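Local coordinates for protein MHP1 (Microbacterium liquefaciens, PDB 2JLN) that mediates the sodium-dependent binding and uptake of 5-aryl-substituted hydantoins across the membrane as a nucleobase-cation symporter, at residues A[86-97]-A[385-395]; A[182-190]-A[283-291]. All coordinates share one frame; numbering follows the deposited sequence.

Interaction 1: A[86-97]-A[385-395]; sequences WGINFTVAARMP and RRRRISLHDLY
R95 grips the backbone of L394: NH1 donates to L394 O at 2.6 Å, with the acceptor near the guanidinium plane. The bond is bent at the hydrogen, 143°, yet nearly head-on at the carbonyl, where the C=O...donor angle is 167°. The chain of R95, extended from CG to NE, passes L394 on the way, and its CB rests 3.8 Å from L394 CD2. Replaced by alanine, R95 would have no guanidinium to offer, and the L394 carbonyl would probably be left without its donor from this segment, with V92 CG2 losing the flat group beside it. V92 also meets Y395 at about a right angle, its CG1 3.9 Å from Y395 OH, a hydroxyl bonded in turn to N17 O. These contacts join the link that follows transmembrane helix 2 to the one that follows helix 10, within a transporter of the APC clan. Farther along, I389 CD1 lies over the five-membered ring of W86 in a CH-pi contact, 4.0 Å from the centroid and 23° off the normal. The bent chain of M96 sets SD 3.9 Å from I389 CB, while its CG passes R385 NE at 3.8 Å. That arginine is salt-bridged through NE to D380. Outside the two segments, N462 hydrogen-bonds both I389 O and L391 N.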
loop_
_atom_site.group_PDB
_atom_site.type_symbol
_atom_site.label_atom_id
_atom_site.label_comp_id
_atom_site.label_asym_id
_atom_site.label_seq_id
_atom_site.Cartn_x
_atom_site.Cartn_y
_atom_site.Cartn_z
ATOM N N TRP A 86 13.370 14.075 1.773
ATOM C CA TRP A 86 12.801 15.326 2.291
ATOM C C TRP A 86 11.789 15.166 3.408
ATOM O O TRP A 86 11.191 16.149 3.845
ATOM C CB TRP A 86 12.157 16.158 1.176
ATOM C CG TRP A 86 13.093 16.533 0.078
ATOM C CD1 TRP A 86 13.031 16.132 -1.241
ATOM C CD2 TRP A 86 14.256 17.366 0.186
ATOM N NE1 TRP A 86 14.084 16.668 -1.949
ATOM C CE2 TRP A 86 14.848 17.431 -1.096
ATOM C CE3 TRP A 86 14.862 18.060 1.243
ATOM C CZ2 TRP A 86 16.004 18.182 -1.345
ATOM C CZ3 TRP A 86 16.013 18.801 0.986
ATOM C CH2 TRP A 86 16.564 18.857 -0.290
ATOM N N GLY A 87 11.583 13.936 3.851
ATOM C CA GLY A 87 10.655 13.654 4.930
ATOM C C GLY A 87 9.183 14.019 4.762
ATOM O O GLY A 87 8.500 14.138 5.762
ATOM N N ILE A 88 8.668 14.158 3.536
ATOM C CA ILE A 88 7.289 14.637 3.326
ATOM C C ILE A 88 6.180 13.591 3.107
ATOM O O ILE A 88 6.449 12.468 2.709
ATOM C CB ILE A 88 7.204 15.701 2.185
ATOM C CG1 ILE A 88 7.798 15.186 0.883
ATOM C CG2 ILE A 88 7.894 17.002 2.578
ATOM C CD1 ILE A 88 7.594 16.148 -0.283
ATOM N N ASN A 89 4.941 14.005 3.392
ATOM C CA ASN A 89 3.651 13.334 3.055
ATOM C C ASN A 89 3.459 12.957 1.628
ATOM O O ASN A 89 4.045 13.585 0.747
ATOM C CB ASN A 89 2.513 14.357 3.175
ATOM C CG ASN A 89 1.677 14.157 4.361
ATOM O OD1 ASN A 89 1.819 13.164 5.055
ATOM N ND2 ASN A 89 0.791 15.104 4.625
ATOM N N PHE A 90 2.520 12.043 1.396
ATOM C CA PHE A 90 1.907 11.865 0.073
ATOM C C PHE A 90 1.022 13.078 -0.304
ATOM O O PHE A 90 1.224 13.733 -1.338
ATOM C CB PHE A 90 1.073 10.580 0.045
ATOM C CG PHE A 90 0.250 10.418 -1.203
ATOM C CD1 PHE A 90 -1.122 10.655 -1.187
ATOM C CD2 PHE A 90 0.840 10.042 -2.395
ATOM C CE1 PHE A 90 -1.882 10.519 -2.319
ATOM C CE2 PHE A 90 0.083 9.900 -3.534
ATOM C CZ PHE A 90 -1.281 10.138 -3.485
ATOM N N THR A 91 0.053 13.392 0.555
ATOM C CA THR A 91 -0.898 14.451 0.259
ATOM C C THR A 91 -0.212 15.782 -0.021
ATOM O O THR A 91 -0.598 16.504 -0.947
ATOM C CB THR A 91 -1.895 14.629 1.399
ATOM O OG1 THR A 91 -2.517 13.370 1.692
ATOM C CG2 THR A 91 -2.965 15.612 1.006
ATOM N N VAL A 92 0.802 16.107 0.785
ATOM C CA VAL A 92 1.626 17.314 0.579
ATOM C C VAL A 92 2.458 17.314 -0.721
ATOM O O VAL A 92 2.509 18.328 -1.428
ATOM C CB VAL A 92 2.569 17.565 1.773
ATOM C CG1 VAL A 92 3.749 18.437 1.350
ATOM C CG2 VAL A 92 1.809 18.206 2.902
ATOM N N ALA A 93 3.108 16.182 -1.019
ATOM C CA ALA A 93 3.949 16.047 -2.217
ATOM C C ALA A 93 3.181 16.189 -3.542
ATOM O O ALA A 93 3.768 16.576 -4.555
ATOM C CB ALA A 93 4.732 14.748 -2.185
ATOM N N ALA A 94 1.879 15.881 -3.543
ATOM C CA ALA A 94 1.080 15.984 -4.767
ATOM C C ALA A 94 0.870 17.443 -5.186
ATOM O O ALA A 94 0.595 17.739 -6.350
ATOM C CB ALA A 94 -0.229 15.269 -4.619
ATOM N N ARG A 95 1.038 18.353 -4.233
ATOM C CA ARG A 95 0.859 19.770 -4.479
ATOM C C ARG A 95 1.760 20.229 -5.588
ATOM O O ARG A 95 1.483 21.201 -6.259
ATOM C CB ARG A 95 1.150 20.549 -3.213
ATOM C CG ARG A 95 0.053 20.412 -2.204
ATOM C CD ARG A 95 0.407 21.009 -0.876
ATOM N NE ARG A 95 -0.577 20.630 0.122
ATOM C CZ ARG A 95 -0.498 20.950 1.402
ATOM N NH1 ARG A 95 0.526 21.665 1.837
ATOM N NH2 ARG A 95 -1.443 20.569 2.247
ATOM N N MET A 96 2.834 19.495 -5.795
ATOM C CA MET A 96 3.845 19.871 -6.759
ATOM C C MET A 96 3.322 19.891 -8.215
ATOM O O MET A 96 3.203 20.956 -8.805
ATOM C CB MET A 96 5.057 18.946 -6.584
ATOM C CG MET A 96 6.410 19.634 -6.617
ATOM S SD MET A 96 7.550 19.149 -5.284
ATOM C CE MET A 96 7.242 17.382 -5.046
ATOM N N PRO A 97 3.012 18.723 -8.808
ATOM C CA PRO A 97 2.578 18.772 -10.211
ATOM C C PRO A 97 1.138 19.273 -10.378
ATOM O O PRO A 97 0.891 20.145 -11.205
ATOM C CB PRO A 97 2.686 17.310 -10.654
ATOM C CG PRO A 97 2.440 16.548 -9.408
ATOM C CD PRO A 97 3.210 17.335 -8.367
ATOM N N ARG A 385 11.648 18.730 -12.620
ATOM C CA ARG A 385 12.294 19.603 -11.633
ATOM C C ARG A 385 13.736 19.214 -11.307
ATOM O O ARG A 385 14.490 19.997 -10.744
ATOM C CB ARG A 385 11.460 19.675 -10.358
ATOM C CG ARG A 385 10.056 19.968 -10.685
ATOM C CD ARG A 385 9.348 20.665 -9.605
ATOM N NE ARG A 385 7.930 20.687 -9.919
ATOM C CZ ARG A 385 7.311 21.677 -10.545
ATOM N NH1 ARG A 385 7.988 22.743 -10.901
ATOM N NH2 ARG A 385 6.011 21.601 -10.795
ATOM N N ARG A 386 14.118 18.001 -11.671
ATOM C CA ARG A 386 15.470 17.544 -11.417
ATOM C C ARG A 386 15.751 17.505 -9.927
ATOM O O ARG A 386 16.818 17.917 -9.466
ATOM C CB ARG A 386 16.478 18.407 -12.173
ATOM C CG ARG A 386 16.364 18.194 -13.671
ATOM C CD ARG A 386 17.445 18.895 -14.455
ATOM N NE ARG A 386 17.474 18.393 -15.832
ATOM C CZ ARG A 386 18.117 18.987 -16.841
ATOM N NH1 ARG A 386 18.788 20.122 -16.637
ATOM N NH2 ARG A 386 18.083 18.451 -18.062
ATOM N N ARG A 387 14.782 16.986 -9.182
ATOM C CA ARG A 387 14.930 16.791 -7.745
ATOM C C ARG A 387 15.059 18.117 -7.027
ATOM O O ARG A 387 15.438 18.150 -5.885
ATOM C CB ARG A 387 16.161 15.937 -7.441
ATOM C CG ARG A 387 16.000 14.464 -7.717
ATOM C CD ARG A 387 17.368 13.836 -7.919
ATOM N NE ARG A 387 17.362 12.389 -7.680
ATOM C CZ ARG A 387 18.455 11.621 -7.611
ATOM N NH1 ARG A 387 19.674 12.158 -7.767
ATOM N NH2 ARG A 387 18.326 10.312 -7.382
ATOM N N ARG A 388 14.744 19.218 -7.685
ATOM C CA ARG A 388 14.962 20.513 -7.065
ATOM C C ARG A 388 13.630 21.135 -6.599
ATOM O O ARG A 388 12.906 21.755 -7.373
ATOM C CB ARG A 388 15.736 21.424 -8.028
ATOM C CG ARG A 388 16.246 22.718 -7.424
ATOM C CD ARG A 388 17.532 23.182 -8.091
ATOM N NE ARG A 388 17.308 23.908 -9.344
ATOM C CZ ARG A 388 17.079 25.225 -9.424
ATOM N NH1 ARG A 388 17.025 25.973 -8.318
ATOM N NH2 ARG A 388 16.898 25.805 -10.612
ATOM N N ILE A 389 13.308 20.967 -5.321
ATOM C CA ILE A 389 11.992 21.360 -4.843
ATOM C C ILE A 389 12.035 22.413 -3.730
ATOM O O ILE A 389 13.079 22.620 -3.101
ATOM C CB ILE A 389 11.254 20.149 -4.350
ATOM C CG1 ILE A 389 11.697 19.792 -2.947
ATOM C CG2 ILE A 389 11.544 18.984 -5.247
ATOM C CD1 ILE A 389 10.727 18.885 -2.289
ATOM N N SER A 390 10.909 23.082 -3.485
ATOM C CA SER A 390 10.868 24.130 -2.470
ATOM C C SER A 390 9.909 23.829 -1.318
ATOM O O SER A 390 8.749 24.186 -1.384
ATOM C CB SER A 390 10.521 25.480 -3.104
ATOM O OG SER A 390 10.391 26.494 -2.127
ATOM N N LEU A 391 10.385 23.201 -0.250
ATOM C CA LEU A 391 9.509 23.009 0.900
ATOM C C LEU A 391 8.746 24.280 1.300
ATOM O O LEU A 391 7.568 24.226 1.630
ATOM C CB LEU A 391 10.271 22.483 2.106
ATOM C CG LEU A 391 11.119 21.233 1.981
ATOM C CD1 LEU A 391 11.163 20.580 3.324
ATOM C CD2 LEU A 391 10.535 20.306 1.008
ATOM N N HIS A 392 9.411 25.424 1.279
ATOM C CA HIS A 392 8.760 26.675 1.675
ATOM C C HIS A 392 7.395 26.813 1.016
ATOM O O HIS A 392 6.398 27.153 1.669
ATOM C CB HIS A 392 9.655 27.872 1.309
ATOM C CG HIS A 392 9.054 29.213 1.608
ATOM N ND1 HIS A 392 8.974 29.727 2.890
ATOM C CD2 HIS A 392 8.533 30.160 0.789
ATOM C CE1 HIS A 392 8.414 30.922 2.845
ATOM N NE2 HIS A 392 8.128 31.205 1.583
ATOM N N ASP A 393 7.351 26.534 -0.279
ATOM C CA ASP A 393 6.150 26.811 -1.058
ATOM C C ASP A 393 5.077 25.737 -0.951
ATOM O O ASP A 393 3.920 26.017 -1.236
ATOM C CB ASP A 393 6.493 27.080 -2.526
ATOM C CG ASP A 393 7.434 28.279 -2.704
ATOM O OD1 ASP A 393 8.545 28.253 -2.116
ATOM O OD2 ASP A 393 7.068 29.233 -3.441
ATOM N N LEU A 394 5.454 24.522 -0.542
ATOM C CA LEU A 394 4.503 23.412 -0.386
ATOM C C LEU A 394 3.635 23.642 0.848
ATOM O O LEU A 394 2.558 23.051 0.996
ATOM C CB LEU A 394 5.214 22.051 -0.259
ATOM C CG LEU A 394 5.840 21.424 -1.500
ATOM C CD1 LEU A 394 6.783 20.339 -1.143
ATOM C CD2 LEU A 394 4.799 20.868 -2.377
ATOM N N TYR A 395 4.093 24.495 1.750
ATOM C CA TYR A 395 3.325 24.682 2.954
ATOM C C TYR A 395 2.663 26.053 2.996
ATOM O O TYR A 395 2.288 26.555 4.080
ATOM C CB TYR A 395 4.203 24.447 4.167
ATOM C CG TYR A 395 4.522 23.010 4.373
ATOM C CD1 TYR A 395 5.703 22.474 3.899
ATOM C CD2 TYR A 395 3.626 22.176 5.021
ATOM C CE1 TYR A 395 5.994 21.141 4.076
ATOM C CE2 TYR A 395 3.900 20.829 5.199
ATOM C CZ TYR A 395 5.084 20.323 4.728
ATOM O OH TYR A 395 5.362 18.999 4.904
#

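Interaction 2: A[182-190]-A[283-291]; sequences MVYLMLDGA and PVIAITEVV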
loop_
_atom_site.group_PDB
_atom_site.type_symbol
_atom_site.label_atom_id
_atom_site.label_comp_id
_atom_site.label_asym_id
_atom_site.label_seq_id
_atom_site.Cartn_x
_atom_site.Cartn_y
_atom_site.Cartn_z
ATOM N N MET A 182 1.555 -25.014 8.788
ATOM C CA MET A 182 0.386 -25.143 7.888
ATOM C C MET A 182 0.625 -25.975 6.628
ATOM O O MET A 182 -0.194 -26.818 6.300
ATOM C CB MET A 182 -0.140 -23.772 7.455
ATOM C CG MET A 182 -1.427 -23.332 8.130
ATOM S SD MET A 182 -1.886 -21.623 7.698
ATOM C CE MET A 182 -3.578 -21.611 8.331
ATOM N N VAL A 183 1.713 -25.714 5.904
ATOM C CA VAL A 183 2.118 -26.573 4.783
ATOM C C VAL A 183 2.335 -28.029 5.203
ATOM O O VAL A 183 2.007 -28.950 4.467
ATOM C CB VAL A 183 3.408 -26.070 4.111
ATOM C CG1 VAL A 183 4.076 -27.184 3.338
ATOM C CG2 VAL A 183 3.093 -24.914 3.200
ATOM N N TYR A 184 2.893 -28.227 6.395
ATOM C CA TYR A 184 3.124 -29.563 6.928
ATOM C C TYR A 184 1.824 -30.327 7.190
ATOM O O TYR A 184 1.678 -31.447 6.725
ATOM C CB TYR A 184 3.976 -29.526 8.202
ATOM C CG TYR A 184 3.922 -30.850 8.929
ATOM C CD1 TYR A 184 4.857 -31.851 8.665
ATOM C CD2 TYR A 184 2.897 -31.124 9.847
ATOM C CE1 TYR A 184 4.785 -33.087 9.311
ATOM C CE2 TYR A 184 2.813 -32.356 10.497
ATOM C CZ TYR A 184 3.760 -33.330 10.224
ATOM O OH TYR A 184 3.687 -34.545 10.871
ATOM N N LEU A 185 0.899 -29.744 7.949
ATOM C CA LEU A 185 -0.418 -30.355 8.143
ATOM C C LEU A 185 -1.070 -30.789 6.826
ATOM O O LEU A 185 -1.633 -31.869 6.761
ATOM C CB LEU A 185 -1.373 -29.416 8.882
ATOM C CG LEU A 185 -1.187 -29.309 10.394
ATOM C CD1 LEU A 185 -2.228 -28.391 11.059
ATOM C CD2 LEU A 185 -1.231 -30.702 10.988
ATOM N N MET A 186 -1.006 -29.950 5.790
ATOM C CA MET A 186 -1.567 -30.286 4.472
ATOM C C MET A 186 -0.851 -31.428 3.739
ATOM O O MET A 186 -1.430 -32.492 3.550
ATOM C CB MET A 186 -1.572 -29.070 3.551
ATOM C CG MET A 186 -2.742 -28.138 3.725
ATOM S SD MET A 186 -2.731 -26.905 2.411
ATOM C CE MET A 186 -3.988 -27.571 1.347
ATOM N N LEU A 187 0.382 -31.184 3.294
ATOM C CA LEU A 187 1.146 -32.180 2.554
ATOM C C LEU A 187 1.039 -33.559 3.178
ATOM O O LEU A 187 0.690 -34.540 2.505
ATOM C CB LEU A 187 2.615 -31.791 2.434
ATOM C CG LEU A 187 2.911 -30.626 1.487
ATOM C CD1 LEU A 187 4.271 -30.805 0.799
ATOM C CD2 LEU A 187 1.796 -30.455 0.459
ATOM N N ASP A 188 1.341 -33.639 4.467
ATOM C CA ASP A 188 1.228 -34.904 5.178
ATOM C C ASP A 188 -0.175 -35.506 5.000
ATOM O O ASP A 188 -0.329 -36.575 4.425
ATOM C CB ASP A 188 1.570 -34.723 6.667
ATOM C CG ASP A 188 1.790 -36.058 7.394
ATOM O OD1 ASP A 188 2.698 -36.831 6.986
ATOM O OD2 ASP A 188 1.057 -36.327 8.380
ATOM N N GLY A 189 -1.190 -34.799 5.472
ATOM C CA GLY A 189 -2.544 -35.314 5.507
ATOM C C GLY A 189 -3.164 -35.659 4.173
ATOM O O GLY A 189 -4.174 -36.373 4.124
ATOM N N ALA A 190 -2.577 -35.152 3.092
ATOM C CA ALA A 190 -3.047 -35.495 1.751
ATOM C C ALA A 190 -2.142 -36.551 1.128
ATOM O O ALA A 190 -2.487 -37.149 0.101
ATOM C CB ALA A 190 -3.147 -34.254 0.855
ATOM N N PRO A 283 -7.283 -21.870 3.422
ATOM C CA PRO A 283 -6.562 -22.955 4.109
ATOM C C PRO A 283 -7.260 -23.490 5.377
ATOM O O PRO A 283 -7.075 -24.647 5.753
ATOM C CB PRO A 283 -5.215 -22.304 4.460
ATOM C CG PRO A 283 -5.509 -20.844 4.453
ATOM C CD PRO A 283 -6.446 -20.673 3.301
ATOM N N VAL A 284 -8.055 -22.655 6.030
ATOM C CA VAL A 284 -8.816 -23.109 7.187
ATOM C C VAL A 284 -9.689 -24.325 6.836
ATOM O O VAL A 284 -9.577 -25.384 7.465
ATOM C CB VAL A 284 -9.686 -21.977 7.748
ATOM C CG1 VAL A 284 -10.749 -22.536 8.645
ATOM C CG2 VAL A 284 -8.805 -20.935 8.485
ATOM N N ILE A 285 -10.551 -24.173 5.827
ATOM C CA ILE A 285 -11.348 -25.288 5.303
ATOM C C ILE A 285 -10.501 -26.428 4.744
ATOM O O ILE A 285 -10.703 -27.588 5.075
ATOM C CB ILE A 285 -12.226 -24.834 4.152
ATOM C CG1 ILE A 285 -13.113 -23.661 4.574
ATOM C CG2 ILE A 285 -13.038 -25.994 3.644
ATOM C CD1 ILE A 285 -14.030 -23.164 3.445
ATOM N N ALA A 286 -9.569 -26.096 3.865
ATOM C CA ALA A 286 -8.794 -27.121 3.190
ATOM C C ALA A 286 -8.041 -28.016 4.166
ATOM O O ALA A 286 -7.922 -29.210 3.929
ATOM C CB ALA A 286 -7.842 -26.499 2.176
ATOM N N ILE A 287 -7.525 -27.461 5.258
ATOM C CA ILE A 287 -6.779 -28.296 6.203
ATOM C C ILE A 287 -7.740 -29.130 7.035
ATOM O O ILE A 287 -7.451 -30.278 7.379
ATOM C CB ILE A 287 -5.806 -27.488 7.112
ATOM C CG1 ILE A 287 -4.770 -26.757 6.249
ATOM C CG2 ILE A 287 -5.105 -28.410 8.129
ATOM C CD1 ILE A 287 -3.576 -26.239 7.027
ATOM N N THR A 288 -8.896 -28.553 7.335
ATOM C CA THR A 288 -9.925 -29.262 8.081
ATOM C C THR A 288 -10.316 -30.578 7.417
ATOM O O THR A 288 -10.281 -31.624 8.065
ATOM C CB THR A 288 -11.174 -28.417 8.224
ATOM O OG1 THR A 288 -10.912 -27.346 9.143
ATOM C CG2 THR A 288 -12.321 -29.281 8.717
ATOM N N GLU A 289 -10.697 -30.523 6.136
ATOM C CA GLU A 289 -10.984 -31.735 5.367
ATOM C C GLU A 289 -9.816 -32.691 5.383
ATOM O O GLU A 289 -9.909 -33.757 5.966
ATOM C CB GLU A 289 -11.360 -31.430 3.922
ATOM C CG GLU A 289 -12.820 -31.694 3.628
ATOM C CD GLU A 289 -13.184 -33.197 3.404
ATOM O OE1 GLU A 289 -14.393 -33.442 3.132
ATOM O OE2 GLU A 289 -12.303 -34.124 3.476
ATOM N N VAL A 290 -8.722 -32.306 4.741
ATOM C CA VAL A 290 -7.568 -33.185 4.565
ATOM C C VAL A 290 -7.160 -33.959 5.813
ATOM O O VAL A 290 -6.620 -35.052 5.722
ATOM C CB VAL A 290 -6.364 -32.388 4.028
ATOM C CG1 VAL A 290 -5.049 -33.070 4.374
ATOM C CG2 VAL A 290 -6.502 -32.209 2.534
ATOM N N VAL A 291 -7.435 -33.381 6.975
ATOM C CA VAL A 291 -6.995 -33.926 8.263
ATOM C C VAL A 291 -8.152 -34.586 9.016
ATOM O O VAL A 291 -7.955 -35.344 9.957
ATOM C CB VAL A 291 -6.390 -32.799 9.137
ATOM C CG1 VAL A 291 -6.316 -33.211 10.612
ATOM C CG2 VAL A 291 -5.028 -32.359 8.589
#
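I287 overlaps three side chains of 182-190, each crossed at about a right angle. Its CG1 lies 3.5 Å from M186 CG, and CD1 continues to M182 CG at 3.8 Å. The other branch goes to a different neighbour: with chi1 at -60°, CG2 stands anti to the backbone N and meets L185 CB at 3.9 Å. One isoleucine is thus held on both branches, by residues from successive turns of the opposing helix.

Beside it, M186 bends at its last torsion and sets CE 4.1 Å from A286 CB, while the extended M182 places its own CE 4.3 Å from P283 CB. Toward the C-terminal ends V290 takes over. Its CG1 packs on the backbone of G189, where a side chain would have pointed at the valine, and reaches A190 CB at 4.2 Å. The backbones come close at this end, with the G189 and V291 CA atoms 5.4 Å apart. No hydrogen bond crosses the interface; the evidence is for apolar contact between helix segments inclined at 37°.

Helix 283-291 follows the seventh transmembrane helix and packs here on the end of the fifth. Helix 242-278 adjoins both partners, meeting M182 through I270, A286 through S274 and V290 through V278, and helix 296-311 contributes M298 beside L185 and F302 beside V284.

In the fold
The two contacts lie on opposite sides of the chain's centre, 51 Å apart between centres and about 32 Å between nearest atoms, so neither touches the other. In sequence, interaction 2 is nested inside the loop that interaction 1 closes. The order of the transmembrane helices is consistent with interaction 1 lying toward the cytoplasmic side and interaction 2 toward the extracellular one. Interaction 1 is remote from the annotated sites. Interaction 2 approaches the ion through one residue: the side chain of M182 is about 13 Å from the bound sodium, about 8 Å from that of I41 and about 9 Å from that of A309, both sodium-site residues, so M182 does not itself coordinate the sodium.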